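Local coordinates for proline iminopeptidase (Streptomyces halstedii, PDB 3WMR), which is an amidohydrolase with a hydrophobic tunnel for its polyketide substrates, and probably can release N-terminal proline from peptides, at residues F123-G128 / S292-L297; V50-G55 / G129-V134; V260-H265 / A271-F276. All coordinates share one frame; numbering follows the deposited sequence.

Interaction 1 of 3, residues F123-G128 / S292-L297; sequences FGQSWG and SHVPHL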
loop_
_atom_site.group_PDB
_atom_site.type_symbol
_atom_site.label_atom_id
_atom_site.label_comp_id
_atom_site.label_asym_id
_atom_site.label_seq_id
_atom_site.Cartn_x
_atom_site.Cartn_y
_atom_site.Cartn_z
ATOM N N PHE A 123 0.947 -7.173 6.169
ATOM C CA PHE A 123 1.901 -6.338 5.428
ATOM C C PHE A 123 1.062 -5.319 4.680
ATOM O O PHE A 123 0.174 -5.678 3.910
ATOM C CB PHE A 123 2.691 -7.196 4.447
ATOM C CG PHE A 123 3.612 -6.423 3.541
ATOM C CD1 PHE A 123 4.936 -6.238 3.876
ATOM C CD2 PHE A 123 3.151 -5.911 2.335
ATOM C CE1 PHE A 123 5.789 -5.550 3.024
ATOM C CE2 PHE A 123 4.009 -5.227 1.458
ATOM C CZ PHE A 123 5.322 -5.048 1.807
ATOM N N GLY A 124 1.305 -4.044 4.922
ATOM C CA GLY A 124 0.509 -2.998 4.300
ATOM C C GLY A 124 1.451 -2.092 3.554
ATOM O O GLY A 124 2.359 -1.551 4.143
ATOM N N GLN A 125 1.245 -1.969 2.241
ATOM C CA GLN A 125 2.102 -1.158 1.382
ATOM C C GLN A 125 1.397 0.137 1.004
ATOM O O GLN A 125 0.277 0.077 0.528
ATOM C CB GLN A 125 2.448 -1.975 0.127
ATOM C CG GLN A 125 3.728 -1.545 -0.555
ATOM C CD GLN A 125 3.540 -0.396 -1.508
ATOM O OE1 GLN A 125 2.425 -0.068 -1.885
ATOM N NE2 GLN A 125 4.650 0.209 -1.934
ATOM N N SER A 126 2.020 1.298 1.255
ATOM C CA SER A 126 1.423 2.607 0.905
ATOM C C SER A 126 0.188 2.840 1.777
ATOM O O SER A 126 0.247 2.597 2.988
ATOM C CB SER A 126 1.139 2.691 -0.628
ATOM O OG SER A 126 0.165 3.660 -1.025
ATOM N N TRP A 127 -0.906 3.310 1.192
ATOM C CA TRP A 127 -2.204 3.358 1.887
ATOM C C TRP A 127 -2.494 2.125 2.755
ATOM O O TRP A 127 -3.027 2.246 3.869
ATOM C CB TRP A 127 -3.356 3.613 0.877
ATOM C CG TRP A 127 -4.604 2.817 1.129
ATOM C CD1 TRP A 127 -4.962 1.655 0.548
ATOM C CD2 TRP A 127 -5.631 3.128 2.076
ATOM N NE1 TRP A 127 -6.152 1.210 1.062
ATOM C CE2 TRP A 127 -6.600 2.116 1.987
ATOM C CE3 TRP A 127 -5.833 4.185 2.966
ATOM C CZ2 TRP A 127 -7.753 2.109 2.778
ATOM C CZ3 TRP A 127 -6.988 4.189 3.759
ATOM C CH2 TRP A 127 -7.933 3.154 3.651
ATOM N N GLY A 128 -2.182 0.945 2.239
ATOM C CA GLY A 128 -2.395 -0.311 2.938
ATOM C C GLY A 128 -1.688 -0.399 4.280
ATOM O O GLY A 128 -2.171 -1.062 5.198
ATOM N N SER A 292 13.055 2.732 -4.134
ATOM C CA SER A 292 12.151 3.824 -3.803
ATOM C C SER A 292 10.879 3.234 -3.203
ATOM O O SER A 292 10.899 2.723 -2.082
ATOM C CB SER A 292 11.868 4.699 -5.032
ATOM O OG SER A 292 11.247 3.960 -6.070
ATOM N N HIS A 293 9.778 3.298 -3.938
ATOM C CA HIS A 293 8.467 2.960 -3.391
ATOM C C HIS A 293 8.102 1.489 -3.535
ATOM O O HIS A 293 7.175 1.011 -2.866
ATOM C CB HIS A 293 7.398 3.831 -4.068
ATOM C CG HIS A 293 6.134 3.954 -3.291
ATOM N ND1 HIS A 293 6.075 4.573 -2.060
ATOM C CD2 HIS A 293 4.870 3.579 -3.585
ATOM C CE1 HIS A 293 4.832 4.558 -1.622
ATOM N NE2 HIS A 293 4.083 3.954 -2.525
ATOM N N VAL A 294 8.823 0.759 -4.390
ATOM C CA VAL A 294 8.513 -0.647 -4.615
ATOM C C VAL A 294 9.738 -1.553 -4.473
ATOM O O VAL A 294 10.123 -2.221 -5.439
ATOM C CB VAL A 294 7.821 -0.867 -5.979
ATOM C CG1 VAL A 294 6.415 -0.292 -5.955
ATOM C CG2 VAL A 294 8.625 -0.268 -7.130
ATOM N N PRO A 295 10.333 -1.607 -3.262
ATOM C CA PRO A 295 11.542 -2.403 -2.995
ATOM C C PRO A 295 11.421 -3.911 -3.286
ATOM O O PRO A 295 12.425 -4.578 -3.602
ATOM C CB PRO A 295 11.823 -2.149 -1.513
ATOM C CG PRO A 295 10.541 -1.650 -0.929
ATOM C CD PRO A 295 9.827 -0.940 -2.041
ATOM N N HIS A 296 10.210 -4.441 -3.189
ATOM C CA HIS A 296 9.955 -5.816 -3.540
ATOM C C HIS A 296 10.211 -6.111 -5.037
ATOM O O HIS A 296 10.277 -7.262 -5.405
ATOM C CB HIS A 296 8.530 -6.218 -3.162
ATOM C CG HIS A 296 7.470 -5.441 -3.865
ATOM N ND1 HIS A 296 7.120 -4.151 -3.503
ATOM C CD2 HIS A 296 6.658 -5.777 -4.892
ATOM C CE1 HIS A 296 6.155 -3.723 -4.293
ATOM N NE2 HIS A 296 5.847 -4.694 -5.138
ATOM N N LEU A 297 10.283 -5.062 -5.863
ATOM C CA LEU A 297 10.579 -5.153 -7.292
ATOM C C LEU A 297 11.983 -4.651 -7.576
ATOM O O LEU A 297 12.721 -5.238 -8.366
ATOM C CB LEU A 297 9.561 -4.328 -8.093
ATOM C CG LEU A 297 8.179 -4.971 -8.232
ATOM C CD1 LEU A 297 7.189 -3.997 -8.840
ATOM C CD2 LEU A 297 8.261 -6.238 -9.077
HETATM O O HOH W 1 0.853 3.691 -3.572
#

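Interaction 2 of 3, residues V50-G55 / G129-V134; sequences VLLHGG and GMLGSV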
loop_
_atom_site.group_PDB
_atom_site.type_symbol
_atom_site.label_atom_id
_atom_site.label_comp_id
_atom_site.label_asym_id
_atom_site.label_seq_id
_atom_site.Cartn_x
_atom_site.Cartn_y
_atom_site.Cartn_z
ATOM N N VAL A 50 -1.036 -11.489 5.166
ATOM C CA VAL A 50 -2.112 -10.846 4.428
ATOM C C VAL A 50 -1.592 -9.494 3.944
ATOM O O VAL A 50 -1.098 -8.690 4.749
ATOM C CB VAL A 50 -3.363 -10.659 5.321
ATOM C CG1 VAL A 50 -4.502 -10.045 4.538
ATOM C CG2 VAL A 50 -3.792 -11.984 5.942
ATOM N N LEU A 51 -1.682 -9.268 2.631
ATOM C CA LEU A 51 -1.098 -8.103 1.978
ATOM C C LEU A 51 -2.170 -7.071 1.656
ATOM O O LEU A 51 -3.142 -7.371 0.941
ATOM C CB LEU A 51 -0.390 -8.520 0.680
ATOM C CG LEU A 51 0.537 -9.727 0.754
ATOM C CD1 LEU A 51 1.131 -9.981 -0.629
ATOM C CD2 LEU A 51 1.638 -9.546 1.777
ATOM N N LEU A 52 -2.006 -5.869 2.214
ATOM C CA LEU A 52 -2.892 -4.752 1.918
ATOM C C LEU A 52 -2.236 -3.852 0.874
ATOM O O LEU A 52 -1.223 -3.195 1.158
ATOM C CB LEU A 52 -3.185 -3.940 3.187
ATOM C CG LEU A 52 -3.423 -4.783 4.458
ATOM C CD1 LEU A 52 -3.623 -3.868 5.651
ATOM C CD2 LEU A 52 -4.599 -5.724 4.281
ATOM N N HIS A 53 -2.821 -3.798 -0.319
ATOM C CA HIS A 53 -2.307 -2.906 -1.372
ATOM C C HIS A 53 -2.598 -1.426 -1.095
ATOM O O HIS A 53 -3.435 -1.068 -0.231
ATOM C CB HIS A 53 -2.830 -3.317 -2.761
ATOM C CG HIS A 53 -4.300 -3.095 -2.966
ATOM N ND1 HIS A 53 -4.883 -1.844 -2.949
ATOM C CD2 HIS A 53 -5.295 -3.971 -3.247
ATOM C CE1 HIS A 53 -6.173 -1.961 -3.203
ATOM N NE2 HIS A 53 -6.450 -3.242 -3.373
ATOM N N GLY A 54 -1.906 -0.578 -1.850
ATOM C CA GLY A 54 -1.985 0.876 -1.717
ATOM C C GLY A 54 -3.115 1.533 -2.486
ATOM O O GLY A 54 -4.121 0.888 -2.805
ATOM N N GLY A 55 -2.913 2.808 -2.814
ATOM C CA GLY A 55 -3.957 3.667 -3.384
ATOM C C GLY A 55 -4.465 4.686 -2.359
ATOM O O GLY A 55 -3.794 5.687 -2.100
ATOM N N GLY A 129 -0.544 0.266 4.396
ATOM C CA GLY A 129 0.177 0.350 5.652
ATOM C C GLY A 129 -0.560 1.247 6.640
ATOM O O GLY A 129 -0.466 1.046 7.852
ATOM N N MET A 130 -1.269 2.243 6.121
ATOM C CA MET A 130 -2.073 3.144 6.966
ATOM C C MET A 130 -3.323 2.427 7.471
ATOM O O MET A 130 -3.686 2.531 8.666
ATOM C CB MET A 130 -2.446 4.437 6.216
ATOM C CG MET A 130 -1.242 5.230 5.723
ATOM S SD MET A 130 -1.647 6.761 4.866
ATOM C CE MET A 130 -1.846 7.900 6.245
ATOM N N LEU A 131 -4.009 1.752 6.552
ATOM C CA LEU A 131 -5.122 0.849 6.874
ATOM C C LEU A 131 -4.682 -0.220 7.878
ATOM O O LEU A 131 -5.332 -0.432 8.908
ATOM C CB LEU A 131 -5.686 0.206 5.585
ATOM C CG LEU A 131 -6.850 -0.792 5.744
ATOM C CD1 LEU A 131 -8.069 -0.101 6.334
ATOM C CD2 LEU A 131 -7.209 -1.457 4.426
ATOM N N GLY A 132 -3.560 -0.892 7.589
ATOM C CA GLY A 132 -3.004 -1.879 8.521
ATOM C C GLY A 132 -2.794 -1.341 9.926
ATOM O O GLY A 132 -3.056 -2.044 10.905
ATOM N N SER A 133 -2.326 -0.094 10.034
ATOM C CA SER A 133 -2.069 0.520 11.342
ATOM C C SER A 133 -3.369 0.755 12.104
ATOM O O SER A 133 -3.442 0.530 13.319
ATOM C CB SER A 133 -1.352 1.857 11.182
ATOM O OG SER A 133 -0.080 1.679 10.612
ATOM N N VAL A 134 -4.389 1.218 11.386
ATOM C CA VAL A 134 -5.713 1.449 11.993
ATOM C C VAL A 134 -6.272 0.125 12.526
ATOM O O VAL A 134 -6.743 0.026 13.667
ATOM C CB VAL A 134 -6.694 2.083 10.976
ATOM C CG1 VAL A 134 -8.094 2.197 11.554
ATOM C CG2 VAL A 134 -6.196 3.455 10.543
#

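Interaction 3 of 3, residues V260-H265 / A271-F276; sequences VLIGRH and ATVKPF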
loop_
_atom_site.group_PDB
_atom_site.type_symbol
_atom_site.label_atom_id
_atom_site.label_comp_id
_atom_site.label_asym_id
_atom_site.label_seq_id
_atom_site.Cartn_x
_atom_site.Cartn_y
_atom_site.Cartn_z
ATOM N N VAL A 260 8.909 -0.916 10.031
ATOM C CA VAL A 260 8.832 0.131 9.024
ATOM C C VAL A 260 9.887 -0.168 7.969
ATOM O O VAL A 260 11.063 -0.305 8.305
ATOM C CB VAL A 260 9.098 1.523 9.614
ATOM C CG1 VAL A 260 9.103 2.585 8.515
ATOM C CG2 VAL A 260 8.061 1.850 10.687
ATOM N N LEU A 261 9.454 -0.286 6.718
ATOM C CA LEU A 261 10.336 -0.621 5.611
ATOM C C LEU A 261 10.073 0.378 4.509
ATOM O O LEU A 261 8.953 0.456 4.000
ATOM C CB LEU A 261 10.068 -2.042 5.112
ATOM C CG LEU A 261 11.051 -2.615 4.069
ATOM C CD1 LEU A 261 11.153 -4.121 4.256
ATOM C CD2 LEU A 261 10.663 -2.295 2.633
ATOM N N ILE A 262 11.102 1.146 4.155
ATOM C CA ILE A 262 11.013 2.106 3.071
ATOM C C ILE A 262 12.237 1.956 2.188
ATOM O O ILE A 262 13.224 1.276 2.557
ATOM C CB ILE A 262 10.906 3.566 3.588
ATOM C CG1 ILE A 262 12.136 3.925 4.431
ATOM C CG2 ILE A 262 9.640 3.773 4.422
ATOM C CD1 ILE A 262 12.235 5.390 4.775
ATOM N N GLY A 263 12.166 2.551 1.002
ATOM C CA GLY A 263 13.354 2.690 0.145
ATOM C C GLY A 263 14.082 3.976 0.479
ATOM O O GLY A 263 13.461 4.939 0.922
ATOM N N ARG A 264 15.399 4.007 0.259
ATOM C CA ARG A 264 16.194 5.225 0.482
ATOM C C ARG A 264 15.648 6.388 -0.362
ATOM O O ARG A 264 15.564 7.524 0.113
ATOM C CB ARG A 264 17.686 4.961 0.180
ATOM C CG ARG A 264 18.637 6.163 0.326
ATOM C CD ARG A 264 18.527 6.868 1.687
ATOM N NE ARG A 264 19.197 6.154 2.785
ATOM C CZ ARG A 264 18.905 6.272 4.089
ATOM N NH1 ARG A 264 17.916 7.062 4.525
ATOM N NH2 ARG A 264 19.598 5.565 4.977
ATOM N N HIS A 265 15.235 6.074 -1.590
ATOM C CA HIS A 265 14.714 7.061 -2.549
ATOM C C HIS A 265 13.173 7.191 -2.533
ATOM O O HIS A 265 12.591 7.833 -3.398
ATOM C CB HIS A 265 15.196 6.679 -3.954
ATOM C CG HIS A 265 16.680 6.498 -4.044
ATOM N ND1 HIS A 265 17.269 5.279 -4.322
ATOM C CD2 HIS A 265 17.697 7.375 -3.866
ATOM C CE1 HIS A 265 18.583 5.419 -4.324
ATOM N NE2 HIS A 265 18.870 6.679 -4.048
ATOM N N ALA A 271 11.060 11.351 6.911
ATOM C CA ALA A 271 10.147 12.253 7.623
ATOM C C ALA A 271 8.695 11.756 7.696
ATOM O O ALA A 271 8.005 11.985 8.697
ATOM C CB ALA A 271 10.190 13.648 7.005
ATOM N N THR A 272 8.220 11.102 6.644
ATOM C CA THR A 272 6.809 10.648 6.605
ATOM C C THR A 272 6.578 9.475 7.545
ATOM O O THR A 272 5.493 9.320 8.078
ATOM C CB THR A 272 6.328 10.210 5.200
ATOM O OG1 THR A 272 7.071 9.070 4.758
ATOM C CG2 THR A 272 6.454 11.332 4.191
ATOM N N VAL A 273 7.615 8.659 7.759
ATOM C CA VAL A 273 7.497 7.487 8.625
ATOM C C VAL A 273 7.972 7.727 10.066
ATOM O O VAL A 273 7.836 6.856 10.907
ATOM C CB VAL A 273 8.228 6.260 8.036
ATOM C CG1 VAL A 273 7.707 5.944 6.648
ATOM C CG2 VAL A 273 9.736 6.454 8.013
ATOM N N LYS A 274 8.499 8.909 10.359
ATOM C CA LYS A 274 9.036 9.197 11.690
ATOM C C LYS A 274 8.026 9.000 12.832
ATOM O O LYS A 274 8.395 8.469 13.884
ATOM C CB LYS A 274 9.639 10.613 11.741
ATOM C CG LYS A 274 10.551 10.849 12.936
ATOM C CD LYS A 274 11.560 11.955 12.633
ATOM C CE LYS A 274 12.531 12.180 13.784
ATOM N NZ LYS A 274 11.817 12.444 15.066
ATOM N N PRO A 275 6.755 9.402 12.631
ATOM C CA PRO A 275 5.799 9.121 13.690
ATOM C C PRO A 275 5.664 7.619 14.040
ATOM O O PRO A 275 5.408 7.314 15.191
ATOM C CB PRO A 275 4.490 9.692 13.133
ATOM C CG PRO A 275 4.921 10.759 12.195
ATOM C CD PRO A 275 6.130 10.165 11.532
ATOM N N PHE A 276 5.838 6.691 13.075
ATOM C CA PHE A 276 5.816 5.255 13.414
ATOM C C PHE A 276 6.955 4.942 14.380
ATOM O O PHE A 276 6.768 4.259 15.386
ATOM C CB PHE A 276 5.963 4.351 12.191
ATOM C CG PHE A 276 4.785 4.357 11.267
ATOM C CD1 PHE A 276 3.615 3.716 11.616
ATOM C CD2 PHE A 276 4.883 4.930 10.010
ATOM C CE1 PHE A 276 2.537 3.702 10.754
ATOM C CE2 PHE A 276 3.808 4.920 9.139
ATOM C CZ PHE A 276 2.638 4.295 9.502
#

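Interaction 1 of 3, residues F123-G128 / S292-L297
Gln125 and His293 meet where the end of strand 120-125 faces the loop leading into helix 295-298. The amide nitrogen of Gln125 lies 3.7 Å above one face of the imidazole, offset toward its rim, with the amide and ring planes 77° apart. The same NE2 is 2.8 Å from His293 O, so it lies close to both the ring and the carbonyl of that residue. A bend at chi2 (-85°) turns the Gln125 amide toward His293, while its OE1 is hydrogen-bonded to Tyr62 OH, which helps to fix which way round the amide lies. The ring is held at ND1 by a hydrogen bond with Asp266. This packed half gives way, on the partly exposed Ser126 side, to a looser meeting. Ser126 CB is 3.7 Å from His293 NE2, but OG and NE2 are 4.2 Å apart; a water fills in, 2.6 Å from Ser126 OG and, more weakly, 3.4 Å from His293 NE2. Ser126 itself has a positive phi of 67° between two close-packed glycines, Gly124 and Gly128. Together these features are those of a nucleophile elbow that presents the predicted nucleophile to His293 and Asp266, the other members of the predicted triad, as in alpha/beta hydrolases.

Interaction 2 of 3, residues V50-G55 / G129-V134
Gly129 O, on the helix turn nearest Leu52, is gripped twice by one residue: Ser133 N donates the ordinary helical bond at 3.1 Å, and Ser133 OG adds a second at 2.9 Å, tilted 16° from the carbonyl plane. The serine hydroxyl is thus satisfied by its own helix, although its side chain lies against strand 143-149. Helix 127-137 is the one that follows the nucleophile in the alpha/beta hydrolase fold, and here it is laid against the central sheet, with strand 49-52 supplying Leu52. Leu107 of helix 100-113 and Tyr79 of the neighbouring strand also pack against the same leucine. Beyond the strand, His53 turns away from the helix and donates from ND1 to Gly54 O, almost in its ring plane, steadying the His-Gly-Gly turn that in relatives helps to form the oxyanion hole. The contact itself is a single branch laid against the helix backbone at Gly132. With CD1 anti to CA (chi2 177°), Leu52 sends this methyl straight at the helix, with Leu131 CG more distant, 4.5 Å from CD1. Gly132 has no side chain to obstruct it, and a CB there would be tight against the leucine; CD1 therefore comes within 3.5 Å of Gly132 CA.

Interaction 3 of 3, residues V260-H265 / A271-F276
The ring of Phe276 is approached obliquely by Val260, whose CG2 stands 4.2 Å from Phe276 CG and closer still, 3.6 Å, to Phe276 CB. The valine therefore packs at the root of the aromatic side chain, while Leu251 from a nearby loop also touches the phenylalanine. The setting is a beta-alpha-beta unit of the alpha/beta hydrolase sheet, in which strand 258-263 leads through helix 270-279 to strand 283-288; the axes of 260-263 and 271-276 are antiparallel, 173° between their directions and 9.8 Å at closest approach. Val260 forks across two helical residues. Its CG1, anti to the backbone N (chi1 176°), lies 3.8 Å from Val273 CB, while CG2 takes the phenylalanine. An alanine in place of Val260 would remove both methyls and is likely to open a gap between strand and helix, leaving Val273 and Phe276 without their shared partner. Leu261, between the two inward residues, points to the other side of the sheet and packs on Phe303 and Val306 of helix 300-312. The helix is kinked at Pro275, and a weak bond from Phe276 N to Val273 O spans the bend. Further along the strand, close to the predicted catalytic Asp266 that accepts a bond from Gly263 N, Ile262 and Val273 meet tip to tip, with CG2 of the isoleucine 3.7 Å from CG1 of the valine.

How the interactions relate
From the N terminus, residues 50-55 come first and wait for helix 127-137, where 129-134 closes interaction 2. By then 123-128 has already opened interaction 1, so the two contacts cross; adjacent strands join them directly, Phe123 N and O lying 2.9 Å from Val50 O and 2.8 Å from Leu52 N. Interaction 1 is closed only by 292-297, long after the excursion through the helices of the intervening region. Within that span falls interaction 3, a short local closure in series with interaction 2. Pro295 packs on Leu261, and Ser133 on Phe276, so the three contacts bind one sheet, its flanking helices and the loops that carry the predicted catalytic residues.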